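Local coordinates for protein structure-specific endonuclease subunit SLX1 (PDB 4XLG) that probably acts as the catalytic subunit of the SLX1-SLX4 endonuclease, which nicks branched DNA close to junctions during repair and recombination, at residues Glu200-Leu205 with Tyr293-Leu298; Leu207-Ile212 with Phe239-Thr245; Asn217-Cys222 with Phe249-Cys255. The protein carries 1 engineered substitution. One frame throughout, in Å; residues are numbered along the deposited sequence.

All three contacts belong to the C-terminal end of the chain, where the long helix 176-213 meets the zinc-binding RING-type domain. Contacts 1 and 2 both use that helix, two turns apart, their centres about 8 Å from each other; contact 3 is centred about 11 Å from contact 2 and about 17 Å from contact 1. Contacts 2 and 3 share the two-stranded antiparallel sheet of 239-241 and 250-252; contact 3 holds all four ligands of one zinc ion, contact 2 holds Cys242 of the other. Their segments alternate along the chain. The zinc ligands also interleave in sequence, a cross-brace. Contact 1 closes the loop enclosing both, bringing helix 288-299 back.

Contact 1. Residues Glu200-Leu205 with Tyr293-Leu298; sequences EKTKTL and YYSIKL
Leu205 drops its side chain (chi1 m, chi2 t) as a knob into a hole formed by Tyr293, Tyr294, Lys297 and Leu298. Its CD2 lies 3.7 Å from Tyr294 CD1 and 3.9 Å from Leu298 CD2, and its CD1 is 3.7 Å from Lys297 CD. Both segments are regular alpha-helix; their axes approach to 11.2 Å and cross at -66°, a wide spacing filled by Leu205 and Lys201 from one side and two tyrosines from the other. The nearest CA atoms are those of Leu205 and Tyr294, 6.6 Å apart. Tyr294 (chi1 m) reaches across until its OH is 3.4 Å from Thr204 CB, while Thr204 CG2 sits over the ring face, 4.0 Å from the centroid. Tyr293 takes chi1 t and offers a face to the extended Lys201, whose NZ stands 3.5 Å from the ring centroid, 13° off the normal: a cation-pi contact. Lys201 NZ and Tyr293 OH are also hydrogen-bonded to Asp9 O and OD1 respectively. No hydrogen bond joins 200-205 to 293-298. This is a single knob-into-hole contact at a steep helix crossing, docking helix 288-299, which follows the last zinc ligand, Cys282, in sequence, onto the long helix 176-213.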
loop_
_atom_site.group_PDB
_atom_site.type_symbol
_atom_site.label_atom_id
_atom_site.label_comp_id
_atom_site.label_asym_id
_atom_site.label_seq_id
_atom_site.Cartn_x
_atom_site.Cartn_y
_atom_site.Cartn_z
ATOM N N GLU B 200 2.569 -8.642 -14.190
ATOM C CA GLU B 200 1.217 -9.049 -13.839
ATOM C C GLU B 200 0.231 -7.878 -13.901
ATOM O O GLU B 200 -0.884 -8.053 -14.380
ATOM C CB GLU B 200 1.162 -9.667 -12.435
ATOM C CG GLU B 200 1.830 -11.050 -12.394
ATOM C CD GLU B 200 1.940 -11.654 -10.984
ATOM O OE1 GLU B 200 1.962 -10.892 -9.973
ATOM O OE2 GLU B 200 2.026 -12.904 -10.906
ATOM N N LYS B 201 0.640 -6.711 -13.407
ATOM C CA LYS B 201 -0.231 -5.543 -13.502
ATOM C C LYS B 201 -0.428 -5.170 -14.973
ATOM O O LYS B 201 -1.518 -4.751 -15.363
ATOM C CB LYS B 201 0.355 -4.363 -12.755
ATOM C CG LYS B 201 0.142 -4.533 -11.230
ATOM C CD LYS B 201 0.647 -3.299 -10.457
ATOM C CE LYS B 201 0.015 -3.305 -9.021
ATOM N NZ LYS B 201 0.154 -1.946 -8.418
ATOM N N THR B 202 0.644 -5.263 -15.758
ATOM C CA THR B 202 0.511 -4.950 -17.202
ATOM C C THR B 202 -0.524 -5.836 -17.853
ATOM O O THR B 202 -1.404 -5.358 -18.579
ATOM C CB THR B 202 1.882 -5.085 -17.936
ATOM O OG1 THR B 202 2.823 -4.215 -17.264
ATOM C CG2 THR B 202 1.761 -4.691 -19.386
ATOM N N LYS B 203 -0.405 -7.143 -17.611
ATOM C CA LYS B 203 -1.333 -8.108 -18.189
ATOM C C LYS B 203 -2.787 -7.831 -17.752
ATOM O O LYS B 203 -3.720 -7.846 -18.587
ATOM C CB LYS B 203 -0.911 -9.533 -17.800
ATOM C CG LYS B 203 -1.866 -10.637 -18.320
ATOM C CD LYS B 203 -1.520 -11.986 -17.667
ATOM C CE LYS B 203 -2.450 -13.103 -18.114
ATOM N NZ LYS B 203 -2.213 -13.556 -19.517
ATOM N N THR B 204 -2.982 -7.602 -16.456
ATOM C CA THR B 204 -4.323 -7.361 -15.941
ATOM C C THR B 204 -4.933 -6.056 -16.488
ATOM O O THR B 204 -6.101 -6.026 -16.855
ATOM C CB THR B 204 -4.306 -7.359 -14.396
ATOM O OG1 THR B 204 -3.755 -8.617 -13.981
ATOM C CG2 THR B 204 -5.728 -7.226 -13.809
ATOM N N LEU B 205 -4.139 -4.993 -16.570
ATOM C CA LEU B 205 -4.613 -3.732 -17.180
ATOM C C LEU B 205 -5.099 -3.993 -18.589
ATOM O O LEU B 205 -6.159 -3.529 -18.968
ATOM C CB LEU B 205 -3.502 -2.666 -17.215
ATOM C CG LEU B 205 -3.230 -1.973 -15.889
ATOM C CD1 LEU B 205 -1.770 -1.481 -15.811
ATOM C CD2 LEU B 205 -4.236 -0.791 -15.745
ATOM N N TYR B 293 -6.288 1.027 -7.892
ATOM C CA TYR B 293 -5.109 1.023 -8.778
ATOM C C TYR B 293 -5.546 0.885 -10.245
ATOM O O TYR B 293 -5.212 1.712 -11.092
ATOM C CB TYR B 293 -4.130 -0.103 -8.439
ATOM C CG TYR B 293 -3.055 -0.253 -9.513
ATOM C CD1 TYR B 293 -1.948 0.620 -9.544
ATOM C CD2 TYR B 293 -3.193 -1.217 -10.527
ATOM C CE1 TYR B 293 -0.979 0.536 -10.597
ATOM C CE2 TYR B 293 -2.240 -1.324 -11.576
ATOM C CZ TYR B 293 -1.141 -0.437 -11.590
ATOM O OH TYR B 293 -0.226 -0.536 -12.561
ATOM N N TYR B 294 -6.353 -0.126 -10.526
ATOM C CA TYR B 294 -6.710 -0.330 -11.920
ATOM C C TYR B 294 -7.691 0.750 -12.404
ATOM O O TYR B 294 -7.633 1.182 -13.561
ATOM C CB TYR B 294 -7.311 -1.720 -12.104
ATOM C CG TYR B 294 -6.255 -2.799 -11.954
ATOM C CD1 TYR B 294 -5.279 -2.978 -12.946
ATOM C CD2 TYR B 294 -6.218 -3.605 -10.820
ATOM C CE1 TYR B 294 -4.273 -3.951 -12.808
ATOM C CE2 TYR B 294 -5.234 -4.594 -10.671
ATOM C CZ TYR B 294 -4.248 -4.741 -11.649
ATOM O OH TYR B 294 -3.282 -5.727 -11.538
ATOM N N SER B 295 -8.589 1.155 -11.511
ATOM C CA SER B 295 -9.608 2.128 -11.849
ATOM C C SER B 295 -8.984 3.414 -12.353
ATOM O O SER B 295 -9.307 3.921 -13.433
ATOM C CB SER B 295 -10.513 2.420 -10.616
ATOM O OG SER B 295 -11.623 3.173 -11.082
ATOM N N ILE B 296 -8.065 3.944 -11.578
ATOM C CA ILE B 296 -7.452 5.216 -11.937
ATOM C C ILE B 296 -6.507 5.080 -13.110
ATOM O O ILE B 296 -6.526 5.899 -14.028
ATOM C CB ILE B 296 -6.692 5.804 -10.728
ATOM C CG1 ILE B 296 -7.680 6.159 -9.620
ATOM C CG2 ILE B 296 -5.841 7.004 -11.150
ATOM C CD1 ILE B 296 -6.934 6.649 -8.389
ATOM N N LYS B 297 -5.731 3.994 -13.156
ATOM C CA LYS B 297 -4.770 3.884 -14.255
ATOM C C LYS B 297 -5.459 3.675 -15.606
ATOM O O LYS B 297 -4.973 4.144 -16.649
ATOM C CB LYS B 297 -3.796 2.741 -13.981
ATOM C CG LYS B 297 -2.615 2.777 -14.963
ATOM C CD LYS B 297 -1.502 1.967 -14.363
ATOM C CE LYS B 297 -0.287 1.998 -15.269
ATOM N NZ LYS B 297 0.187 3.377 -15.553
ATOM N N LEU B 298 -6.574 2.951 -15.601
ATOM C CA LEU B 298 -7.302 2.785 -16.861
ATOM C C LEU B 298 -7.808 4.136 -17.353
ATOM O O LEU B 298 -7.799 4.411 -18.540
ATOM C CB LEU B 298 -8.460 1.801 -16.698
ATOM C CG LEU B 298 -7.971 0.345 -16.554
ATOM C CD1 LEU B 298 -9.069 -0.514 -15.908
ATOM C CD2 LEU B 298 -7.504 -0.264 -17.882
#

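Contact 2. Residues Leu207-Ile212 with Phe239-Thr245; sequences LYKEKI and FAFCRDT. With ZN (zinc ion), chain D.
Tyr208 and Phe241 form the centre, an offset stack with centroids 4.3 Å apart and planes at 11°. Each ring also covers the other's CB: Phe241 CB is 3.6 Å from the Tyr208 centroid. Both residues have chi1 m. One turn on, Ile212 extends the apolar patch, CG1 3.7 Å from Phe241 CZ and CD1 3.7 Å from Phe239 CD2. Residues 239-241 are extended, 242-245 loop; helix 207-212 runs at 122° to the strand, axes 10.4 Å apart at closest. At the polar edge Tyr208 OH donates to Cys242 O at 2.7 Å, and a water bridges Tyr208 OH and Phe241 O. Lys211 NZ donates to Thr245 O at 3.2 Å. Cys242 SG binds zinc at 2.4 Å, alongside Cys247, Cys279 and Cys282. The long helix 176-213 thus packs on a strand and zinc-ligand loop, consistent with a RING-type domain. Beyond the stack, Leu298 of helix 288-299 touches both Tyr208 and Phe241, while strand 250-252 pairs with strand 239-241.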
loop_
_atom_site.group_PDB
_atom_site.type_symbol
_atom_site.label_atom_id
_atom_site.label_comp_id
_atom_site.label_asym_id
_atom_site.label_seq_id
_atom_site.Cartn_x
_atom_site.Cartn_y
_atom_site.Cartn_z
ATOM N N LEU B 207 -6.230 -6.750 -19.937
ATOM C CA LEU B 207 -7.499 -7.493 -19.915
ATOM C C LEU B 207 -8.706 -6.629 -19.520
ATOM O O LEU B 207 -9.779 -6.743 -20.154
ATOM C CB LEU B 207 -7.393 -8.692 -18.962
ATOM C CG LEU B 207 -6.517 -9.859 -19.418
ATOM C CD1 LEU B 207 -6.204 -10.809 -18.246
ATOM C CD2 LEU B 207 -7.225 -10.615 -20.550
ATOM N N TYR B 208 -8.555 -5.770 -18.507
ATOM C CA TYR B 208 -9.646 -4.831 -18.163
ATOM C C TYR B 208 -9.953 -3.832 -19.297
ATOM O O TYR B 208 -11.110 -3.527 -19.591
ATOM C CB TYR B 208 -9.304 -4.045 -16.899
ATOM C CG TYR B 208 -9.245 -4.892 -15.654
ATOM C CD1 TYR B 208 -9.958 -6.095 -15.553
ATOM C CD2 TYR B 208 -8.507 -4.454 -14.532
ATOM C CE1 TYR B 208 -9.893 -6.868 -14.358
ATOM C CE2 TYR B 208 -8.448 -5.215 -13.380
ATOM C CZ TYR B 208 -9.138 -6.380 -13.279
ATOM O OH TYR B 208 -9.029 -7.080 -12.082
ATOM N N LYS B 209 -8.901 -3.304 -19.901
ATOM C CA LYS B 209 -9.054 -2.359 -21.004
ATOM C C LYS B 209 -9.855 -2.988 -22.133
ATOM O O LYS B 209 -10.709 -2.322 -22.752
ATOM C CB LYS B 209 -7.671 -1.883 -21.513
ATOM C CG LYS B 209 -7.780 -0.976 -22.767
ATOM C CD LYS B 209 -6.414 -0.478 -23.248
ATOM C CE LYS B 209 -6.550 0.356 -24.537
ATOM N NZ LYS B 209 -7.752 1.264 -24.453
ATOM N N GLU B 210 -9.589 -4.267 -22.414
ATOM C CA GLU B 210 -10.363 -4.962 -23.436
ATOM C C GLU B 210 -11.837 -5.040 -23.061
ATOM O O GLU B 210 -12.698 -4.909 -23.921
ATOM C CB GLU B 210 -9.809 -6.371 -23.686
ATOM N N LYS B 211 -12.137 -5.258 -21.780
ATOM C CA LYS B 211 -13.527 -5.291 -21.341
ATOM C C LYS B 211 -14.189 -3.949 -21.603
ATOM O O LYS B 211 -15.305 -3.909 -22.051
ATOM C CB LYS B 211 -13.650 -5.639 -19.845
ATOM C CG LYS B 211 -13.249 -7.064 -19.509
ATOM C CD LYS B 211 -13.230 -7.241 -17.991
ATOM C CE LYS B 211 -12.556 -8.537 -17.568
ATOM N NZ LYS B 211 -13.569 -9.601 -17.543
ATOM N N ILE B 212 -13.496 -2.856 -21.305
ATOM C CA ILE B 212 -14.069 -1.521 -21.491
ATOM C C ILE B 212 -14.284 -1.266 -22.989
ATOM O O ILE B 212 -15.384 -0.926 -23.425
ATOM C CB ILE B 212 -13.151 -0.421 -20.916
ATOM C CG1 ILE B 212 -13.030 -0.565 -19.406
ATOM C CG2 ILE B 212 -13.724 0.963 -21.182
ATOM C CD1 ILE B 212 -11.899 0.297 -18.837
ATOM N N PHE B 239 -13.992 2.871 -13.321
ATOM C CA PHE B 239 -14.653 1.583 -13.304
ATOM C C PHE B 239 -14.026 0.683 -12.252
ATOM O O PHE B 239 -12.895 0.916 -11.822
ATOM C CB PHE B 239 -14.559 0.915 -14.652
ATOM C CG PHE B 239 -15.100 1.765 -15.763
ATOM C CD1 PHE B 239 -16.430 2.166 -15.757
ATOM C CD2 PHE B 239 -14.274 2.204 -16.778
ATOM C CE1 PHE B 239 -16.952 2.976 -16.784
ATOM C CE2 PHE B 239 -14.780 2.991 -17.820
ATOM C CZ PHE B 239 -16.118 3.395 -17.817
ATOM N N ALA B 240 -14.773 -0.339 -11.867
ATOM C CA ALA B 240 -14.333 -1.320 -10.885
ATOM C C ALA B 240 -14.521 -2.699 -11.489
ATOM O O ALA B 240 -15.542 -2.963 -12.165
ATOM C CB ALA B 240 -15.130 -1.185 -9.572
ATOM N N PHE B 241 -13.529 -3.564 -11.280
ATOM C CA PHE B 241 -13.526 -4.913 -11.839
ATOM C C PHE B 241 -13.256 -5.926 -10.753
ATOM O O PHE B 241 -12.567 -5.623 -9.781
ATOM C CB PHE B 241 -12.443 -5.075 -12.920
ATOM C CG PHE B 241 -12.542 -4.081 -14.031
ATOM C CD1 PHE B 241 -12.021 -2.802 -13.884
ATOM C CD2 PHE B 241 -13.161 -4.428 -15.220
ATOM C CE1 PHE B 241 -12.106 -1.891 -14.917
ATOM C CE2 PHE B 241 -13.245 -3.526 -16.270
ATOM C CZ PHE B 241 -12.727 -2.256 -16.110
ATOM N N CYS B 242 -13.712 -7.151 -10.957
ATOM C CA CYS B 242 -13.323 -8.218 -10.061
ATOM C C CYS B 242 -11.839 -8.510 -10.252
ATOM O O CYS B 242 -11.320 -8.410 -11.378
ATOM C CB CYS B 242 -14.142 -9.484 -10.309
ATOM S SG CYS B 242 -13.692 -10.789 -9.069
ATOM N N ARG B 243 -11.154 -8.864 -9.168
ATOM C CA ARG B 243 -9.746 -9.234 -9.270
ATOM C C ARG B 243 -9.566 -10.512 -10.073
ATOM O O ARG B 243 -8.498 -10.752 -10.612
ATOM C CB ARG B 243 -9.114 -9.401 -7.884
ATOM C CG ARG B 243 -9.568 -10.635 -7.121
ATOM C CD ARG B 243 -8.683 -10.743 -5.868
ATOM N NE ARG B 243 -9.085 -11.788 -4.929
ATOM C CZ ARG B 243 -8.597 -13.029 -4.936
ATOM N NH1 ARG B 243 -7.697 -13.387 -5.850
ATOM N NH2 ARG B 243 -9.010 -13.910 -4.032
ATOM N N ASP B 244 -10.602 -11.344 -10.140
ATOM C CA ASP B 244 -10.571 -12.513 -11.008
ATOM C C ASP B 244 -10.933 -12.051 -12.435
ATOM O O ASP B 244 -12.096 -11.733 -12.709
ATOM C CB ASP B 244 -11.543 -13.583 -10.490
ATOM C CG ASP B 244 -11.605 -14.828 -11.369
ATOM O OD1 ASP B 244 -11.061 -14.839 -12.494
ATOM O OD2 ASP B 244 -12.248 -15.810 -10.931
ATOM N N THR B 245 -9.942 -12.006 -13.331
ATOM C CA THR B 245 -10.152 -11.452 -14.675
ATOM C C THR B 245 -11.113 -12.302 -15.514
ATOM O O THR B 245 -11.542 -11.878 -16.594
ATOM C CB THR B 245 -8.817 -11.302 -15.459
ATOM O OG1 THR B 245 -8.191 -12.580 -15.589
ATOM C CG2 THR B 245 -7.850 -10.316 -14.765
HETATM ZN ZN ZN D . -15.899 -11.824 -9.041
HETATM O O HOH W 1 -9.886 -4.787 -9.968
#

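Contact 3. Residues Asn217-Cys222 with Phe249-Cys255; sequences NTCQFC and FVSHLAC. With ZN (zinc ion), chain C.
Phe249 (chi1 t) opens the second segment with its ring edge against the loop: CE1 lies 3.5 Å from Gln220 CB and 3.8 Å from Phe221 CE2. Next, in extended conformation, Val250 O accepts a hydrogen bond from Gln220 N (3.0 Å), while a water links Val250 N to Gln220 OE1; Val250 CG1 packs 3.8 Å from Asn217 CB. The nearest CA atoms are those of Ser251 and Cys219, 4.1 Å apart, and Ser251 CB is 3.6 Å from Phe221 CE2. His252, the N-cap of helix 253-260, donates from N to Cys219 SG at 3.5 Å and coordinates zinc through ND1 at 2.2 Å. In the first turn of the helix, Cys255 (chi1 m) binds the metal through SG at 2.4 Å. Cys219 SG (2.3 Å) and Cys222 SG (2.4 Å) complete the zinc sphere; Cys219 SG also accepts from Cys222 N at 3.3 Å, which tightens the CxxC turn. Together with the four-cysteine site of Cys242, Cys247, Cys279 and Cys282 it makes the cross-braced zinc pair of RING-type domains, consistent with the family assignment.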
loop_
_atom_site.group_PDB
_atom_site.type_symbol
_atom_site.label_atom_id
_atom_site.label_comp_id
_atom_site.label_asym_id
_atom_site.label_seq_id
_atom_site.Cartn_x
_atom_site.Cartn_y
_atom_site.Cartn_z
ATOM N N ASN B 217 -20.322 -4.169 -22.019
ATOM C CA ASN B 217 -20.546 -4.477 -20.620
ATOM C C ASN B 217 -21.487 -3.450 -20.003
ATOM O O ASN B 217 -21.518 -2.300 -20.442
ATOM C CB ASN B 217 -19.218 -4.500 -19.850
ATOM C CG ASN B 217 -18.392 -5.708 -20.175
ATOM O OD1 ASN B 217 -18.765 -6.823 -19.829
ATOM N ND2 ASN B 217 -17.278 -5.506 -20.870
ATOM N N THR B 218 -22.234 -3.852 -18.976
ATOM C CA THR B 218 -23.102 -2.920 -18.264
ATOM C C THR B 218 -22.771 -2.932 -16.775
ATOM O O THR B 218 -22.180 -3.901 -16.272
ATOM C CB THR B 218 -24.584 -3.252 -18.442
ATOM O OG1 THR B 218 -24.807 -4.609 -18.054
ATOM C CG2 THR B 218 -25.027 -3.043 -19.892
ATOM N N CYS B 219 -23.146 -1.863 -16.073
ATOM C CA CYS B 219 -22.731 -1.723 -14.672
ATOM C C CYS B 219 -23.566 -2.681 -13.829
ATOM O O CYS B 219 -24.802 -2.698 -13.930
ATOM C CB CYS B 219 -22.885 -0.278 -14.191
ATOM S SG CYS B 219 -22.862 -0.066 -12.372
ATOM N N GLN B 220 -22.886 -3.488 -13.017
ATOM C CA GLN B 220 -23.575 -4.434 -12.140
ATOM C C GLN B 220 -24.769 -3.813 -11.394
ATOM O O GLN B 220 -25.779 -4.472 -11.221
ATOM C CB GLN B 220 -22.595 -5.027 -11.121
ATOM C CG GLN B 220 -23.265 -5.866 -10.022
ATOM C CD GLN B 220 -23.568 -7.302 -10.447
ATOM O OE1 GLN B 220 -23.080 -7.789 -11.469
ATOM N NE2 GLN B 220 -24.375 -7.984 -9.652
ATOM N N PHE B 221 -24.645 -2.549 -10.975
ATOM C CA PHE B 221 -25.664 -1.889 -10.137
ATOM C C PHE B 221 -26.612 -0.943 -10.874
ATOM O O PHE B 221 -27.816 -1.029 -10.679
ATOM C CB PHE B 221 -24.977 -1.131 -8.994
ATOM C CG PHE B 221 -23.943 -1.948 -8.300
ATOM C CD1 PHE B 221 -24.310 -2.901 -7.357
ATOM C CD2 PHE B 221 -22.620 -1.823 -8.640
ATOM C CE1 PHE B 221 -23.354 -3.692 -6.755
ATOM C CE2 PHE B 221 -21.637 -2.603 -8.020
ATOM C CZ PHE B 221 -22.007 -3.536 -7.082
ATOM N N CYS B 222 -26.100 -0.051 -11.725
ATOM C CA CYS B 222 -26.998 0.929 -12.362
ATOM C C CYS B 222 -27.379 0.542 -13.796
ATOM O O CYS B 222 -28.252 1.177 -14.406
ATOM C CB CYS B 222 -26.361 2.317 -12.360
ATOM S SG CYS B 222 -25.149 2.567 -13.677
ATOM N N PHE B 249 -17.830 -9.603 -13.265
ATOM C CA PHE B 249 -18.241 -8.408 -12.508
ATOM C C PHE B 249 -17.518 -7.152 -12.986
ATOM O O PHE B 249 -16.271 -7.063 -12.965
ATOM C CB PHE B 249 -18.006 -8.570 -11.005
ATOM C CG PHE B 249 -18.169 -7.291 -10.239
ATOM C CD1 PHE B 249 -19.393 -6.631 -10.224
ATOM C CD2 PHE B 249 -17.099 -6.731 -9.550
ATOM C CE1 PHE B 249 -19.545 -5.429 -9.526
ATOM C CE2 PHE B 249 -17.245 -5.549 -8.843
ATOM C CZ PHE B 249 -18.482 -4.890 -8.833
ATOM N N VAL B 250 -18.311 -6.183 -13.426
ATOM C CA VAL B 250 -17.790 -4.865 -13.762
ATOM C C VAL B 250 -18.829 -3.818 -13.335
ATOM O O VAL B 250 -20.021 -4.065 -13.442
ATOM C CB VAL B 250 -17.462 -4.764 -15.276
ATOM C CG1 VAL B 250 -18.695 -5.053 -16.133
ATOM C CG2 VAL B 250 -16.847 -3.422 -15.623
ATOM N N SER B 251 -18.390 -2.664 -12.834
ATOM C CA SER B 251 -19.327 -1.599 -12.444
ATOM C C SER B 251 -18.659 -0.217 -12.583
ATOM O O SER B 251 -17.443 -0.116 -12.777
ATOM C CB SER B 251 -19.797 -1.799 -10.984
ATOM O OG SER B 251 -18.694 -1.559 -10.115
ATOM N N HIS B 252 -19.449 0.840 -12.455
ATOM C CA HIS B 252 -18.888 2.157 -12.146
ATOM C C HIS B 252 -18.243 2.089 -10.787
ATOM O O HIS B 252 -18.810 1.472 -9.886
ATOM C CB HIS B 252 -20.006 3.226 -12.187
ATOM C CG HIS B 252 -20.554 3.431 -13.563
ATOM N ND1 HIS B 252 -21.862 3.164 -13.894
ATOM C CD2 HIS B 252 -19.950 3.824 -14.712
ATOM C CE1 HIS B 252 -22.045 3.383 -15.185
ATOM N NE2 HIS B 252 -20.896 3.779 -15.702
ATOM N N LEU B 253 -17.086 2.737 -10.611
ATOM C CA LEU B 253 -16.460 2.801 -9.295
ATOM C C LEU B 253 -17.417 3.413 -8.253
ATOM O O LEU B 253 -17.537 2.903 -7.120
ATOM C CB LEU B 253 -15.168 3.625 -9.334
ATOM C CG LEU B 253 -14.363 3.635 -8.018
ATOM C CD1 LEU B 253 -13.937 2.212 -7.568
ATOM C CD2 LEU B 253 -13.128 4.564 -8.122
ATOM N N ALA B 254 -18.080 4.508 -8.621
ATOM C CA ALA B 254 -19.031 5.136 -7.689
ATOM C C ALA B 254 -20.141 4.182 -7.298
ATOM O O ALA B 254 -20.578 4.167 -6.138
ATOM C CB ALA B 254 -19.638 6.416 -8.281
ATOM N N CYS B 255 -20.624 3.404 -8.262
ATOM C CA CYS B 255 -21.693 2.455 -7.978
ATOM C C CYS B 255 -21.233 1.333 -7.037
ATOM O O CYS B 255 -21.980 0.923 -6.140
ATOM C CB CYS B 255 -22.239 1.883 -9.287
ATOM S SG CYS B 255 -23.085 3.208 -10.216
HETATM ZN ZN ZN C . -23.182 2.198 -12.416
HETATM O O HOH W 2 -21.301 -7.058 -13.594
#